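Local coordinates for protein cephalosporin hydroxylase CMCI (Streptomyces clavuligerus, PDB 2BM8) that probably takes part in the cephalosporin hydroxylation and methoxylation steps of cephamycin biosynthesis, working as an oligomer with a Rossmann-type methyltransferase-like domain, at residues B[30-35]-B[43-48]; B[54-59]-B[65-70]; B[94-99]-B[110-115]; B[98-103]-B[130-135]. The protein carries 3 engineered substitutions. All blocks are in the same frame, centred on the assembly; numbering follows the deposited sequence.

Interaction 1. Residues B[30-35]-B[43-48]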
loop_
_atom_site.group_PDB
_atom_site.type_symbol
_atom_site.label_atom_id
_atom_site.label_comp_id
_atom_site.label_asym_id
_atom_site.label_seq_id
_atom_site.Cartn_x
_atom_site.Cartn_y
_atom_site.Cartn_z
ATOM N N THR B 30 27.664 -5.274 1.122
ATOM C CA THR B 30 28.460 -4.206 0.505
ATOM C C THR B 30 28.456 -2.914 1.328
ATOM O O THR B 30 29.511 -2.335 1.591
ATOM C CB THR B 30 27.882 -3.894 -0.895
ATOM O OG1 THR B 30 28.074 -5.019 -1.761
ATOM C CG2 THR B 30 28.646 -2.742 -1.586
ATOM N N ASP B 31 27.265 -2.449 1.699
ATOM C CA ASP B 31 27.118 -1.183 2.427
ATOM C C ASP B 31 27.095 -1.298 3.959
ATOM O O ASP B 31 26.893 -0.292 4.631
ATOM C CB ASP B 31 25.890 -0.390 1.930
ATOM C CG ASP B 31 24.562 -1.040 2.304
ATOM O OD1 ASP B 31 24.545 -2.272 2.518
ATOM O OD2 ASP B 31 23.484 -0.400 2.394
ATOM N N ARG B 32 27.304 -2.491 4.516
ATOM C CA ARG B 32 27.430 -2.631 5.978
ATOM C C ARG B 32 28.370 -3.741 6.430
ATOM O O ARG B 32 28.661 -4.663 5.690
ATOM C CB ARG B 32 26.072 -2.846 6.673
ATOM C CG ARG B 32 24.855 -2.932 5.790
ATOM C CD ARG B 32 24.412 -4.351 5.431
ATOM N NE ARG B 32 22.985 -4.546 5.670
ATOM C CZ ARG B 32 21.996 -3.879 5.071
ATOM N NH1 ARG B 32 22.237 -2.944 4.168
ATOM N NH2 ARG B 32 20.740 -4.156 5.379
ATOM N N PRO B 33 28.838 -3.655 7.667
ATOM C CA PRO B 33 29.566 -4.769 8.264
ATOM C C PRO B 33 28.609 -5.903 8.577
ATOM O O PRO B 33 27.463 -5.657 8.954
ATOM C CB PRO B 33 30.131 -4.163 9.550
ATOM C CG PRO B 33 29.170 -3.103 9.901
ATOM C CD PRO B 33 28.740 -2.514 8.595
ATOM N N ARG B 34 29.078 -7.130 8.399
ATOM C CA ARG B 34 28.319 -8.313 8.765
ATOM C C ARG B 34 28.105 -8.418 10.271
ATOM O O ARG B 34 27.077 -8.898 10.724
ATOM C CB ARG B 34 29.054 -9.558 8.291
ATOM C CG ARG B 34 28.392 -10.846 8.728
ATOM C CD ARG B 34 28.642 -12.003 7.813
ATOM N NE ARG B 34 27.847 -13.141 8.236
ATOM C CZ ARG B 34 27.923 -14.328 7.688
ATOM N NH1 ARG B 34 28.776 -14.548 6.692
ATOM N NH2 ARG B 34 27.165 -15.307 8.149
ATOM N N ASP B 35 29.086 -7.981 11.048
ATOM C CA ASP B 35 29.002 -8.076 12.499
ATOM C C ASP B 35 28.660 -6.710 13.120
ATOM O O ASP B 35 29.537 -5.957 13.535
ATOM C CB ASP B 35 30.303 -8.677 13.046
ATOM C CG ASP B 35 30.533 -10.100 12.540
ATOM O OD1 ASP B 35 29.671 -10.961 12.809
ATOM O OD2 ASP B 35 31.516 -10.458 11.848
ATOM N N GLU B 43 20.522 1.448 15.279
ATOM C CA GLU B 43 20.932 2.201 14.100
ATOM C C GLU B 43 21.150 1.307 12.871
ATOM O O GLU B 43 21.410 1.822 11.782
ATOM C CB GLU B 43 22.220 2.976 14.397
ATOM C CG GLU B 43 22.190 3.830 15.660
ATOM C CD GLU B 43 23.572 4.334 16.041
ATOM O OE1 GLU B 43 24.302 4.814 15.145
ATOM O OE2 GLU B 43 23.939 4.246 17.234
ATOM N N ALA B 44 21.057 -0.016 13.035
ATOM C CA ALA B 44 21.343 -0.946 11.943
ATOM C C ALA B 44 20.248 -0.868 10.900
ATOM O O ALA B 44 19.071 -0.759 11.249
ATOM C CB ALA B 44 21.471 -2.369 12.456
ATOM N N PRO B 45 20.625 -0.929 9.625
ATOM C CA PRO B 45 19.646 -0.878 8.534
ATOM C C PRO B 45 18.721 -2.102 8.530
ATOM O O PRO B 45 19.082 -3.156 9.055
ATOM C CB PRO B 45 20.521 -0.810 7.269
ATOM C CG PRO B 45 21.806 -1.376 7.662
ATOM C CD PRO B 45 21.999 -1.064 9.119
ATOM N N ARG B 46 17.539 -1.943 7.947
ATOM C CA ARG B 46 16.468 -2.938 8.076
ATOM C C ARG B 46 16.195 -3.760 6.820
ATOM O O ARG B 46 15.570 -4.814 6.883
ATOM C CB ARG B 46 15.191 -2.231 8.509
ATOM C CG ARG B 46 15.288 -1.677 9.923
ATOM C CD ARG B 46 14.983 -2.722 10.984
ATOM N NE ARG B 46 13.587 -3.130 10.905
ATOM C CZ ARG B 46 12.562 -2.378 11.289
ATOM N NH1 ARG B 46 12.757 -1.171 11.819
ATOM N NH2 ARG B 46 11.328 -2.836 11.155
ATOM N N ASP B 47 16.668 -3.274 5.682
ATOM C CA ASP B 47 16.511 -3.971 4.420
ATOM C C ASP B 47 17.480 -5.165 4.344
ATOM O O ASP B 47 18.389 -5.295 5.159
ATOM C CB ASP B 47 16.647 -2.996 3.231
ATOM C CG ASP B 47 18.031 -2.394 3.098
ATOM O OD1 ASP B 47 18.764 -2.836 2.198
ATOM O OD2 ASP B 47 18.475 -1.465 3.809
ATOM N N LEU B 48 17.229 -6.043 3.381
ATOM C CA LEU B 48 17.954 -7.297 3.220
ATOM C C LEU B 48 19.478 -7.134 3.131
ATOM O O LEU B 48 20.220 -7.847 3.791
ATOM C CB LEU B 48 17.439 -8.003 1.961
ATOM C CG LEU B 48 17.540 -9.527 1.795
ATOM C CD1 LEU B 48 17.952 -10.285 3.065
ATOM C CD2 LEU B 48 16.200 -10.062 1.266
#
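Arg32 turns one guanidinium face to CG of Pro45 from a side chain whose first torsion is almost eclipsed (chi1 2°), an unusual conformation. The motif is a salt-bridge network of Asp31, Arg32 and Asp47, formed between the two loops that flank strand 35-37. Pro45 CG stands over the centre of the planar group, 3.6 Å from Arg32 CZ. A proline suits this place because its compact, rigid ring puts an apolar CH2 against the planar cation. The chain of Arg32 bends twice on its way, which brings NH1 back to its neighbour: it donates to Asp31 OD1 at 2.9 Å, meeting the syn side of the carboxylate. NH2 points to the other loop, where its salt bridge to Asp47 OD2 is long, at 3.9 Å. The guanidinium and the Asp47 carboxylate stand at right angles. A methionine here would probably leave Asp31 and Asp47 without their shared cation, their OD2 atoms 5.3 Å apart. Met215 of the second subunit also packs on Arg32, and Pro45 O accepts from Asn219 of that subunit. Arg32 NH2 lies 2.6 Å from Asp47 O, but the angle is too poor for a hydrogen bond.

Interaction 2. Residues B[54-59]-B[65-70]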
loop_
_atom_site.group_PDB
_atom_site.type_symbol
_atom_site.label_atom_id
_atom_site.label_comp_id
_atom_site.label_asym_id
_atom_site.label_seq_id
_atom_site.Cartn_x
_atom_site.Cartn_y
_atom_site.Cartn_z
ATOM N N SER B 54 16.987 -14.039 -7.014
ATOM C CA SER B 54 16.863 -15.497 -6.897
ATOM C C SER B 54 17.879 -16.012 -5.891
ATOM O O SER B 54 18.833 -16.669 -6.251
ATOM C CB SER B 54 17.027 -16.170 -8.270
ATOM O OG SER B 54 16.629 -17.534 -8.259
ATOM N N PRO B 55 17.650 -15.725 -4.616
ATOM C CA PRO B 55 18.670 -15.909 -3.590
ATOM C C PRO B 55 18.656 -17.288 -2.905
ATOM O O PRO B 55 19.506 -17.556 -2.064
ATOM C CB PRO B 55 18.300 -14.823 -2.578
ATOM C CG PRO B 55 16.788 -14.744 -2.657
ATOM C CD PRO B 55 16.390 -15.205 -4.044
ATOM N N TYR B 56 17.728 -18.157 -3.258
ATOM C CA TYR B 56 17.534 -19.361 -2.478
ATOM C C TYR B 56 18.450 -20.481 -2.945
ATOM O O TYR B 56 18.910 -20.492 -4.081
ATOM C CB TYR B 56 16.060 -19.750 -2.518
ATOM C CG TYR B 56 15.191 -18.613 -2.029
ATOM C CD1 TYR B 56 14.393 -17.878 -2.905
ATOM C CD2 TYR B 56 15.199 -18.256 -0.686
ATOM C CE1 TYR B 56 13.596 -16.816 -2.438
ATOM C CE2 TYR B 56 14.431 -17.192 -0.210
ATOM C CZ TYR B 56 13.626 -16.477 -1.083
ATOM O OH TYR B 56 12.870 -15.439 -0.585
ATOM N N GLN B 57 18.756 -21.390 -2.027
ATOM C CA GLN B 57 19.585 -22.549 -2.343
ATOM C C GLN B 57 19.044 -23.793 -1.691
ATOM O O GLN B 57 18.172 -23.735 -0.835
ATOM C CB GLN B 57 21.037 -22.341 -1.890
ATOM C CG GLN B 57 21.188 -22.157 -0.387
ATOM C CD GLN B 57 22.540 -22.606 0.163
ATOM O OE1 GLN B 57 22.959 -23.749 -0.038
ATOM N NE2 GLN B 57 23.205 -21.711 0.884
ATOM N N TRP B 58 19.582 -24.921 -2.113
ATOM C CA TRP B 58 19.382 -26.178 -1.431
ATOM C C TRP B 58 20.699 -26.939 -1.498
ATOM O O TRP B 58 21.149 -27.266 -2.582
ATOM C CB TRP B 58 18.250 -26.941 -2.088
ATOM C CG TRP B 58 18.062 -28.270 -1.524
ATOM C CD1 TRP B 58 18.396 -29.446 -2.098
ATOM C CD2 TRP B 58 17.510 -28.584 -0.253
ATOM N NE1 TRP B 58 18.064 -30.489 -1.270
ATOM C CE2 TRP B 58 17.518 -29.983 -0.125
ATOM C CE3 TRP B 58 16.974 -27.822 0.790
ATOM C CZ2 TRP B 58 17.028 -30.637 1.003
ATOM C CZ3 TRP B 58 16.481 -28.479 1.915
ATOM C CH2 TRP B 58 16.512 -29.866 2.009
ATOM N N ARG B 59 21.326 -27.178 -0.350
ATOM C CA ARG B 59 22.637 -27.821 -0.279
ATOM C C ARG B 59 23.639 -27.338 -1.327
ATOM O O ARG B 59 24.227 -28.142 -2.043
ATOM C CB ARG B 59 22.478 -29.327 -0.435
ATOM C CG ARG B 59 21.523 -29.937 0.535
ATOM C CD ARG B 59 21.356 -31.453 0.408
ATOM N NE ARG B 59 22.417 -32.109 -0.349
ATOM C CZ ARG B 59 22.394 -33.383 -0.718
ATOM N NH1 ARG B 59 21.382 -34.177 -0.392
ATOM N NH2 ARG B 59 23.415 -33.886 -1.399
ATOM N N LYS B 65 12.874 -22.343 -7.078
ATOM C CA LYS B 65 11.579 -22.407 -6.428
ATOM C C LYS B 65 11.655 -21.769 -5.049
ATOM O O LYS B 65 12.462 -22.177 -4.233
ATOM C CB LYS B 65 11.099 -23.860 -6.348
ATOM C CG LYS B 65 10.797 -24.472 -7.744
ATOM C CD LYS B 65 10.206 -25.868 -7.641
ATOM C CE LYS B 65 10.121 -26.603 -8.988
ATOM N NZ LYS B 65 10.264 -25.732 -10.183
ATOM N N ASP B 66 10.818 -20.766 -4.779
ATOM C CA ASP B 66 10.955 -20.035 -3.528
ATOM C C ASP B 66 10.297 -20.758 -2.340
ATOM O O ASP B 66 9.641 -21.778 -2.538
ATOM C CB ASP B 66 10.602 -18.534 -3.690
ATOM C CG ASP B 66 9.156 -18.268 -3.966
ATOM O OD1 ASP B 66 8.267 -18.964 -3.421
ATOM O OD2 ASP B 66 8.823 -17.311 -4.708
ATOM N N PRO B 67 10.571 -20.309 -1.112
ATOM C CA PRO B 67 10.055 -20.975 0.083
ATOM C C PRO B 67 8.548 -21.242 0.121
ATOM O O PRO B 67 8.152 -22.257 0.642
ATOM C CB PRO B 67 10.450 -20.012 1.210
ATOM C CG PRO B 67 11.701 -19.411 0.731
ATOM C CD PRO B 67 11.463 -19.189 -0.748
ATOM N N ASP B 68 7.729 -20.353 -0.402
ATOM C CA ASP B 68 6.294 -20.570 -0.387
ATOM C C ASP B 68 5.932 -21.697 -1.343
ATOM O O ASP B 68 5.020 -22.476 -1.072
ATOM C CB ASP B 68 5.574 -19.258 -0.724
ATOM C CG ASP B 68 5.913 -18.149 0.288
ATOM O OD1 ASP B 68 5.821 -18.436 1.516
ATOM O OD2 ASP B 68 6.324 -16.991 -0.022
ATOM N N THR B 69 6.650 -21.785 -2.458
ATOM C CA THR B 69 6.451 -22.872 -3.413
ATOM C C THR B 69 6.922 -24.238 -2.881
ATOM O O THR B 69 6.221 -25.240 -3.033
ATOM C CB THR B 69 7.167 -22.529 -4.703
ATOM O OG1 THR B 69 6.543 -21.380 -5.275
ATOM C CG2 THR B 69 6.974 -23.614 -5.748
ATOM N N GLN B 70 8.108 -24.249 -2.268
ATOM C CA GLN B 70 8.625 -25.417 -1.574
ATOM C C GLN B 70 7.610 -25.929 -0.557
ATOM O O GLN B 70 7.380 -27.133 -0.476
ATOM C CB GLN B 70 9.938 -25.080 -0.863
ATOM C CG GLN B 70 11.133 -24.858 -1.786
ATOM C CD GLN B 70 12.354 -24.334 -1.025
ATOM O OE1 GLN B 70 12.726 -24.890 0.025
ATOM N NE2 GLN B 70 12.968 -23.264 -1.540
HETATM O O HOH W 1 15.511 -22.396 0.019
#
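Tyr56 makes a CH-pi contact with Pro67, in the first turn of helix 67-80, and touches CB of the N-cap Asp66, setting the strand 57-58 hairpin against the helix start. From CB the side chain heads for the helix; with CG anti to the carbonyl carbon (chi1 -56°), the ring slides beneath the proline. CG lies 4.0 Å from Pro67 CD. Along one flank CD1 then CE1 pass Asp66 CB, CE1 at 3.7 Å; on the other flank CE2 comes within 3.6 Å of Pro67 CG. At the far end CZ is 3.5 Å from Pro67 CD, and OH passes the same carbon more loosely. Pro67 CD sits nearly over the ring centre, 11° off the normal, and Pro55 CG covers the opposite face, leaving the ring between two prolines. Proline suits the first helical turn, where no backbone N-H is required, while the Asp66 carboxylate caps through weak bonds from the N atoms of Asp68 and Thr69. Pro67 of the second subunit packs against Pro67. Further along the helix, Gln70 NE2 donates to Lys65 O at 2.9 Å, in the plane of its own amide, and to a water that donates to Gln57 O at 3.1 Å.

Interaction 3. Residues B[94-99]-B[110-115]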
loop_
_atom_site.group_PDB
_atom_site.type_symbol
_atom_site.label_atom_id
_atom_site.label_comp_id
_atom_site.label_asym_id
_atom_site.label_seq_id
_atom_site.Cartn_x
_atom_site.Cartn_y
_atom_site.Cartn_z
ATOM N N GLY B 94 18.780 -27.916 -9.305
ATOM C CA GLY B 94 18.583 -27.762 -7.875
ATOM C C GLY B 94 17.259 -28.367 -7.455
ATOM O O GLY B 94 17.205 -29.189 -6.535
ATOM N N SER B 95 16.192 -28.005 -8.154
ATOM C CA SER B 95 14.874 -28.484 -7.789
ATOM C C SER B 95 14.735 -30.015 -7.951
ATOM O O SER B 95 13.976 -30.648 -7.237
ATOM C CB SER B 95 13.815 -27.733 -8.594
ATOM O OG SER B 95 13.880 -28.146 -9.943
ATOM N N LEU B 96 15.461 -30.615 -8.878
ATOM C CA LEU B 96 15.519 -32.088 -8.983
ATOM C C LEU B 96 16.075 -32.759 -7.714
ATOM O O LEU B 96 15.469 -33.680 -7.178
ATOM C CB LEU B 96 16.418 -32.496 -10.143
ATOM C CG LEU B 96 15.851 -32.635 -11.549
ATOM C CD1 LEU B 96 14.630 -31.778 -11.788
ATOM C CD2 LEU B 96 16.951 -32.325 -12.544
ATOM N N ALA B 97 17.247 -32.311 -7.264
ATOM C CA ALA B 97 17.862 -32.843 -6.061
ATOM C C ALA B 97 16.983 -32.609 -4.845
ATOM O O ALA B 97 16.933 -33.449 -3.950
ATOM C CB ALA B 97 19.219 -32.220 -5.837
ATOM N N TRP B 98 16.292 -31.470 -4.818
ATOM C CA TRP B 98 15.398 -31.127 -3.722
ATOM C C TRP B 98 14.237 -32.116 -3.674
ATOM O O TRP B 98 13.964 -32.689 -2.627
ATOM C CB TRP B 98 14.888 -29.685 -3.858
ATOM C CG TRP B 98 13.993 -29.264 -2.734
ATOM C CD1 TRP B 98 14.369 -28.946 -1.477
ATOM C CD2 TRP B 98 12.578 -29.154 -2.766
ATOM N NE1 TRP B 98 13.275 -28.622 -0.713
ATOM C CE2 TRP B 98 12.157 -28.750 -1.487
ATOM C CE3 TRP B 98 11.613 -29.343 -3.753
ATOM C CZ2 TRP B 98 10.829 -28.544 -1.168
ATOM C CZ3 TRP B 98 10.293 -29.127 -3.441
ATOM C CH2 TRP B 98 9.912 -28.743 -2.156
ATOM N N PHE B 99 13.584 -32.335 -4.804
ATOM C CA PHE B 99 12.476 -33.289 -4.879
ATOM C C PHE B 99 12.913 -34.688 -4.458
ATOM O O PHE B 99 12.183 -35.378 -3.749
ATOM C CB PHE B 99 11.903 -33.371 -6.299
ATOM C CG PHE B 99 10.890 -32.318 -6.612
ATOM C CD1 PHE B 99 11.042 -31.504 -7.726
ATOM C CD2 PHE B 99 9.768 -32.150 -5.818
ATOM C CE1 PHE B 99 10.106 -30.536 -8.029
ATOM C CE2 PHE B 99 8.823 -31.184 -6.123
ATOM C CZ PHE B 99 9.001 -30.375 -7.229
ATOM N N CYS B 110 10.426 -42.674 -4.912
ATOM C CA CYS B 110 10.145 -41.742 -6.000
ATOM C C CYS B 110 11.351 -41.593 -6.916
ATOM O O CYS B 110 12.471 -41.339 -6.455
ATOM C CB CYS B 110 9.705 -40.372 -5.451
ATOM S SG CYS B 110 9.106 -39.164 -6.670
ATOM N N GLN B 111 11.091 -41.755 -8.214
ATOM C CA GLN B 111 12.037 -41.462 -9.285
ATOM C C GLN B 111 11.790 -40.053 -9.817
ATOM O O GLN B 111 10.682 -39.741 -10.229
ATOM C CB GLN B 111 11.822 -42.454 -10.433
ATOM C CG GLN B 111 12.188 -43.867 -10.086
ATOM C CD GLN B 111 13.638 -43.969 -9.709
ATOM O OE1 GLN B 111 14.454 -43.198 -10.192
ATOM N NE2 GLN B 111 13.959 -44.890 -8.830
ATOM N N VAL B 112 12.823 -39.212 -9.795
ATOM C CA VAL B 112 12.734 -37.837 -10.277
ATOM C C VAL B 112 13.349 -37.804 -11.656
ATOM O O VAL B 112 14.402 -38.383 -11.861
ATOM C CB VAL B 112 13.490 -36.861 -9.349
ATOM C CG1 VAL B 112 13.355 -35.429 -9.824
ATOM C CG2 VAL B 112 12.973 -36.978 -7.928
ATOM N N ILE B 113 12.681 -37.146 -12.595
ATOM C CA ILE B 113 13.139 -37.051 -13.977
ATOM C C ILE B 113 13.184 -35.582 -14.436
ATOM O O ILE B 113 12.218 -34.845 -14.271
ATOM C CB ILE B 113 12.220 -37.897 -14.916
ATOM C CG1 ILE B 113 12.454 -39.396 -14.689
ATOM C CG2 ILE B 113 12.488 -37.566 -16.391
ATOM C CD1 ILE B 113 11.351 -40.278 -15.194
ATOM N N GLY B 114 14.309 -35.175 -15.015
ATOM C CA GLY B 114 14.465 -33.843 -15.558
ATOM C C GLY B 114 14.709 -33.909 -17.044
ATOM O O GLY B 114 15.631 -34.590 -17.487
ATOM N N ILE B 115 13.887 -33.193 -17.804
ATOM C CA ILE B 115 13.956 -33.134 -19.257
ATOM C C ILE B 115 14.329 -31.716 -19.658
ATOM O O ILE B 115 13.668 -30.786 -19.221
ATOM C CB ILE B 115 12.573 -33.451 -19.868
ATOM C CG1 ILE B 115 11.991 -34.724 -19.274
ATOM C CG2 ILE B 115 12.651 -33.573 -21.375
ATOM C CD1 ILE B 115 10.665 -35.149 -19.917
#
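Apolar side-chain packing comes first: Val112 spreads its two methyls between Leu96 and Phe99. CG1, anti to the valine's own N (chi1 -178°), lies 4.1 Å from Leu96 CG, while CG2 meets Phe99 CB at 4.1 Å. Beyond CB the Phe99 ring turns away from the strand and meets Tyr73 of helix 67-80 edge to face. A beta-branched residue suits the place, since it fills both directions without a long chain. These residues belong to the beta-alpha-beta unit of strand 84-88, helix 94-106 and strand 111-116 in the Rossmann-like sheet; the helix and strand segments run nearly antiparallel (171°), their axes 8.6 Å apart. Contacts of side chain with backbone form the second group. Val112 CG1 rests 3.8 Å from Leu96 O, and Leu96 CD2 lies over the backbone at Gly114, 4.2 Å from its CA. Any side chain at Gly114 would start towards the helix, with its beta carbon only 2.8 Å from Leu96 CD2.

Interaction 4. Residues B[98-103]-B[130-135]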
loop_
_atom_site.group_PDB
_atom_site.type_symbol
_atom_site.label_atom_id
_atom_site.label_comp_id
_atom_site.label_asym_id
_atom_site.label_seq_id
_atom_site.Cartn_x
_atom_site.Cartn_y
_atom_site.Cartn_z
ATOM N N TRP B 98 16.292 -31.470 -4.818
ATOM C CA TRP B 98 15.398 -31.127 -3.722
ATOM C C TRP B 98 14.237 -32.116 -3.674
ATOM O O TRP B 98 13.964 -32.689 -2.627
ATOM C CB TRP B 98 14.888 -29.685 -3.858
ATOM C CG TRP B 98 13.993 -29.264 -2.734
ATOM C CD1 TRP B 98 14.369 -28.946 -1.477
ATOM C CD2 TRP B 98 12.578 -29.154 -2.766
ATOM N NE1 TRP B 98 13.275 -28.622 -0.713
ATOM C CE2 TRP B 98 12.157 -28.750 -1.487
ATOM C CE3 TRP B 98 11.613 -29.343 -3.753
ATOM C CZ2 TRP B 98 10.829 -28.544 -1.168
ATOM C CZ3 TRP B 98 10.293 -29.127 -3.441
ATOM C CH2 TRP B 98 9.912 -28.743 -2.156
ATOM N N PHE B 99 13.584 -32.335 -4.804
ATOM C CA PHE B 99 12.476 -33.289 -4.879
ATOM C C PHE B 99 12.913 -34.688 -4.458
ATOM O O PHE B 99 12.183 -35.378 -3.749
ATOM C CB PHE B 99 11.903 -33.371 -6.299
ATOM C CG PHE B 99 10.890 -32.318 -6.612
ATOM C CD1 PHE B 99 11.042 -31.504 -7.726
ATOM C CD2 PHE B 99 9.768 -32.150 -5.818
ATOM C CE1 PHE B 99 10.106 -30.536 -8.029
ATOM C CE2 PHE B 99 8.823 -31.184 -6.123
ATOM C CZ PHE B 99 9.001 -30.375 -7.229
ATOM N N ARG B 100 14.093 -35.095 -4.923
ATOM C CA ARG B 100 14.687 -36.377 -4.567
ATOM C C ARG B 100 14.952 -36.461 -3.072
ATOM O O ARG B 100 14.531 -37.394 -2.416
ATOM C CB ARG B 100 15.998 -36.592 -5.329
ATOM C CG ARG B 100 16.534 -38.010 -5.228
ATOM C CD ARG B 100 17.507 -38.260 -4.052
ATOM N NE ARG B 100 18.495 -37.188 -3.898
ATOM C CZ ARG B 100 19.538 -37.004 -4.705
ATOM N NH1 ARG B 100 19.756 -37.811 -5.732
ATOM N NH2 ARG B 100 20.369 -36.003 -4.496
ATOM N N ASP B 101 15.663 -35.481 -2.538
ATOM C CA ASP B 101 15.955 -35.444 -1.105
ATOM C C ASP B 101 14.676 -35.539 -0.291
ATOM O O ASP B 101 14.588 -36.336 0.624
ATOM C CB ASP B 101 16.667 -34.153 -0.734
ATOM C CG ASP B 101 18.101 -34.133 -1.172
ATOM O OD1 ASP B 101 18.621 -35.132 -1.689
ATOM O OD2 ASP B 101 18.791 -33.128 -1.036
ATOM N N LEU B 102 13.685 -34.740 -0.665
ATOM C CA LEU B 102 12.471 -34.586 0.121
ATOM C C LEU B 102 11.632 -35.850 0.114
ATOM O O LEU B 102 11.018 -36.201 1.113
ATOM C CB LEU B 102 11.654 -33.420 -0.434
ATOM C CG LEU B 102 10.646 -32.763 0.494
ATOM C CD1 LEU B 102 11.172 -32.629 1.911
ATOM C CD2 LEU B 102 10.295 -31.409 -0.061
ATOM N N THR B 103 11.606 -36.529 -1.022
ATOM C CA THR B 103 10.937 -37.807 -1.124
ATOM C C THR B 103 11.672 -38.902 -0.319
ATOM O O THR B 103 11.027 -39.776 0.232
ATOM C CB THR B 103 10.759 -38.228 -2.615
ATOM O OG1 THR B 103 11.981 -38.076 -3.343
ATOM C CG2 THR B 103 9.792 -37.307 -3.332
ATOM N N GLU B 130 21.390 -40.474 -7.362
ATOM C CA GLU B 130 20.502 -41.598 -7.113
ATOM C C GLU B 130 19.032 -41.183 -7.291
ATOM O O GLU B 130 18.592 -40.207 -6.717
ATOM C CB GLU B 130 20.730 -42.135 -5.695
ATOM C CG GLU B 130 20.110 -43.502 -5.424
ATOM C CD GLU B 130 20.170 -43.894 -3.947
ATOM O OE1 GLU B 130 19.747 -43.077 -3.091
ATOM O OE2 GLU B 130 20.634 -45.021 -3.640
ATOM N N ASN B 131 18.300 -41.937 -8.103
ATOM C CA ASN B 131 16.889 -41.700 -8.388
ATOM C C ASN B 131 16.574 -40.370 -9.093
ATOM O O ASN B 131 15.460 -39.853 -9.006
ATOM C CB ASN B 131 16.067 -41.905 -7.109
ATOM C CG ASN B 131 16.231 -43.322 -6.539
ATOM O OD1 ASN B 131 16.545 -44.268 -7.271
ATOM N ND2 ASN B 131 16.039 -43.464 -5.238
ATOM N N ILE B 132 17.566 -39.828 -9.796
ATOM C CA ILE B 132 17.401 -38.656 -10.655
ATOM C C ILE B 132 17.897 -39.040 -12.029
ATOM O O ILE B 132 19.053 -39.425 -12.170
ATOM C CB ILE B 132 18.242 -37.470 -10.171
ATOM C CG1 ILE B 132 17.805 -37.033 -8.779
ATOM C CG2 ILE B 132 18.150 -36.312 -11.184
ATOM C CD1 ILE B 132 18.719 -35.996 -8.137
ATOM N N THR B 133 17.041 -38.916 -13.037
ATOM C CA THR B 133 17.398 -39.281 -14.403
ATOM C C THR B 133 17.258 -38.054 -15.301
ATOM O O THR B 133 16.238 -37.382 -15.265
ATOM C CB THR B 133 16.478 -40.439 -14.894
ATOM O OG1 THR B 133 16.596 -41.577 -14.027
ATOM C CG2 THR B 133 16.930 -40.975 -16.213
ATOM N N LEU B 134 18.275 -37.770 -16.106
ATOM C CA LEU B 134 18.277 -36.617 -16.996
ATOM C C LEU B 134 18.103 -37.033 -18.453
ATOM O O LEU B 134 18.971 -37.682 -19.012
ATOM C CB LEU B 134 19.596 -35.872 -16.863
ATOM C CG LEU B 134 19.691 -34.658 -15.934
ATOM C CD1 LEU B 134 18.876 -34.817 -14.683
ATOM C CD2 LEU B 134 21.172 -34.413 -15.611
ATOM N N HIS B 135 16.990 -36.633 -19.063
ATOM C CA HIS B 135 16.696 -36.915 -20.468
ATOM C C HIS B 135 16.840 -35.640 -21.301
ATOM O O HIS B 135 16.311 -34.591 -20.928
ATOM C CB HIS B 135 15.267 -37.453 -20.601
ATOM C CG HIS B 135 15.137 -38.909 -20.282
ATOM N ND1 HIS B 135 15.643 -39.474 -19.132
ATOM C CD2 HIS B 135 14.562 -39.924 -20.972
ATOM C CE1 HIS B 135 15.388 -40.772 -19.131
ATOM N NE2 HIS B 135 14.732 -41.070 -20.234
#
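Helix 94-106 of the Rossmann-like domain meets strand 132-136, the edge strand of the sheet within this chain, where Arg100 reaches over Ile132 to the backbone of Glu130. With CG anti to the backbone N (chi1 -168°) and bends further out, the arginine carries its aliphatic part past Ile132: CB lies 3.9 Å from Ile132 CG1. The guanidinium then turns one face to Ile132 CD1, which sits tightly against NH1 at 3.2 Å, the two side chains crossing at about a right angle. At the edge, NH1 donates to Glu130 O over 2.8 Å at an angle of 155°, close to the guanidinium plane. Within the helix, NE binds Asp101 OD1 at 3.0 Å and nearly straight (166°), on the anti side of the carboxylate. A salt bridge from NH2 to Asp128 adds a second anion, whereas the carboxylate of Glu130 pairs with Lys104. Putting a methionine here would probably leave Glu130 O without this donor and deprive Asp101 and Asp128 of one cationic partner each. Arginine suits the site by joining a long apolar stem to a planar, many-handed head, and two carboxylates at a largely buried guanidinium would be expected to stabilise its positive charge.

From the N terminus, interaction 1 closes the short excursion around strand 35-37 in an outlying arm, about 32 Å from the chain centre and against the second subunit. Interaction 2 follows in series, closing the hairpin of strands 57-58 and 61-62 onto the start of helix 67-80. The later two contacts both spring from helix 94-106: interaction 3 ties it to strand 111-116, and interaction 4, sharing Trp98 and Phe99, spans a longer loop to the neighbouring strand 132-136, so the loops overlap. Backbone pairing of Val112 with Asn131 joins these strands. Trp58 and Arg59 reach Asp101, linking interaction 2 to interaction 4, while interaction 1 touches none of the others.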